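Side-chain contact in shikimate kinase (Bacteroides thetaiotaomicron, PDB 3VAA), which probably phosphorylates the 3-hydroxyl group of shikimate with ATP and magnesium, the fifth step of the pathway to chorismate: residues Q146-E149 / D150-M154. Sequence-based numbering, arbitrary orientation.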
loop_
_atom_site.group_PDB
_atom_site.type_symbol
_atom_site.label_atom_id
_atom_site.label_comp_id
_atom_site.label_asym_id
_atom_site.label_seq_id
_atom_site.Cartn_x
_atom_site.Cartn_y
_atom_site.Cartn_z
ATOM N N GLN A 146 11.388 -15.936 1.919
ATOM C CA GLN A 146 11.617 -17.371 1.949
ATOM C C GLN A 146 12.893 -17.734 2.731
ATOM O O GLN A 146 13.951 -17.139 2.536
ATOM C CB GLN A 146 11.627 -17.905 0.514
ATOM C CG GLN A 146 11.299 -19.377 0.372
ATOM C CD GLN A 146 10.549 -19.661 -0.933
ATOM O OE1 GLN A 146 9.664 -18.885 -1.339
ATOM N NE2 GLN A 146 10.870 -20.773 -1.572
ATOM N N GLY A 147 12.768 -18.674 3.663
ATOM C CA GLY A 147 13.915 -19.109 4.458
ATOM C C GLY A 147 14.169 -18.301 5.725
ATOM O O GLY A 147 14.953 -18.722 6.574
ATOM N N LYS A 148 13.505 -17.155 5.874
ATOM C CA LYS A 148 13.710 -16.314 7.058
ATOM C C LYS A 148 12.728 -16.673 8.164
ATOM O O LYS A 148 11.521 -16.721 7.934
ATOM C CB LYS A 148 13.554 -14.842 6.710
ATOM C CG LYS A 148 14.474 -14.369 5.594
ATOM C CD LYS A 148 14.318 -12.874 5.365
ATOM C CE LYS A 148 14.996 -12.419 4.073
ATOM N NZ LYS A 148 16.461 -12.694 4.044
ATOM N N GLU A 149 13.262 -16.917 9.358
ATOM C CA GLU A 149 12.454 -17.230 10.529
ATOM C C GLU A 149 12.880 -16.388 11.746
ATOM O O GLU A 149 13.944 -15.732 11.758
ATOM C CB GLU A 149 12.574 -18.719 10.884
ATOM C CG GLU A 149 12.104 -19.710 9.797
ATOM C CD GLU A 149 10.583 -19.745 9.600
ATOM O OE1 GLU A 149 9.850 -19.154 10.424
ATOM O OE2 GLU A 149 10.121 -20.385 8.625
ATOM N N ASP A 150 11.991 -16.380 12.732
ATOM C CA ASP A 150 12.199 -15.729 14.007
ATOM C C ASP A 150 12.961 -14.405 13.905
ATOM O O ASP A 150 12.525 -13.495 13.192
ATOM C CB ASP A 150 12.887 -16.718 14.954
ATOM C CG ASP A 150 12.087 -17.993 15.138
ATOM O OD1 ASP A 150 10.900 -18.021 14.733
ATOM O OD2 ASP A 150 12.640 -18.960 15.690
ATOM N N ASP A 151 14.108 -14.317 14.580
ATOM C CA ASP A 151 14.874 -13.065 14.642
ATOM C C ASP A 151 15.313 -12.561 13.263
ATOM O O ASP A 151 15.346 -11.349 13.023
ATOM C CB ASP A 151 16.082 -13.246 15.574
ATOM C CG ASP A 151 16.674 -11.925 16.050
ATOM O OD1 ASP A 151 16.172 -10.841 15.660
ATOM O OD2 ASP A 151 17.646 -11.976 16.840
ATOM N N GLU A 152 15.637 -13.476 12.351
ATOM C CA GLU A 152 16.054 -13.064 11.017
ATOM C C GLU A 152 14.906 -12.375 10.275
ATOM O O GLU A 152 15.102 -11.325 9.643
ATOM C CB GLU A 152 16.547 -14.253 10.202
ATOM C CG GLU A 152 17.087 -13.856 8.848
ATOM C CD GLU A 152 17.527 -15.033 7.998
ATOM O OE1 GLU A 152 17.371 -16.198 8.432
ATOM O OE2 GLU A 152 18.025 -14.780 6.879
ATOM N N LEU A 153 13.721 -12.968 10.343
ATOM C CA LEU A 153 12.542 -12.414 9.683
ATOM C C LEU A 153 12.157 -11.069 10.305
ATOM O O LEU A 153 11.901 -10.096 9.590
ATOM C CB LEU A 153 11.359 -13.388 9.777
ATOM C CG LEU A 153 10.013 -12.871 9.243
ATOM C CD1 LEU A 153 10.141 -12.433 7.797
ATOM C CD2 LEU A 153 8.918 -13.912 9.409
ATOM N N MET A 154 12.123 -11.015 11.639
ATOM C CA MET A 154 11.773 -9.776 12.330
ATOM C C MET A 154 12.779 -8.668 11.984
ATOM O O MET A 154 12.376 -7.537 11.706
ATOM C CB MET A 154 11.731 -9.966 13.850
ATOM C CG MET A 154 11.360 -8.695 14.611
ATOM S SD MET A 154 9.657 -8.132 14.348
ATOM C CE MET A 154 8.746 -9.221 15.417
HETATM O O HOH W 1 15.649 -17.706 9.635
HETATM O O HOH W 2 17.324 -11.706 6.467
HETATM O O HOH W 3 9.499 -17.693 12.553
#
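The carboxylate of Glu152 turns one face to Lys148: CG of Lys148 lies over CD of Glu152 at 3.9 Å, and CA of Lys148 lies over the same face. Neither segment meets the other face. OE1 of Glu152 probably accepts a bond from a water 2.6 Å away, tilted from the carboxylate plane, which also accepts from N of Glu149. At the edge of the carboxylate, OE2 takes a bond of 3.2 Å from a second water, which accepts from NZ of Lys148. The direct salt bridge is long, NZ of Lys148 to OE2 of Glu152 being 3.9 Å, so the pairing probably runs in good part through that second water, 2.8 Å from NZ of Lys148. The two side chains cross at about a right angle. Glu152 runs extended, whereas Lys148 bends only at its last torsion (chi4 -60°), which swings NZ toward OE2. The carboxylate of Glu149 curls back instead; a third water links its OE1 to N of Asp150. Glu149 O receives N of Leu153 at 3.1 Å, nearly straight (165°), though the donor stands well above the carbonyl plane; the bond from Glu152 N is weak. Leu153, CB 3.8 Å from Lys148 O, packs on Phe132 and Arg136 of helix 128-137. This is the first turn of helix 150-168, entered from the loop that, as in other shikimate kinases, probably belongs to the mobile lid carrying the predicted ATP-binding Arg142.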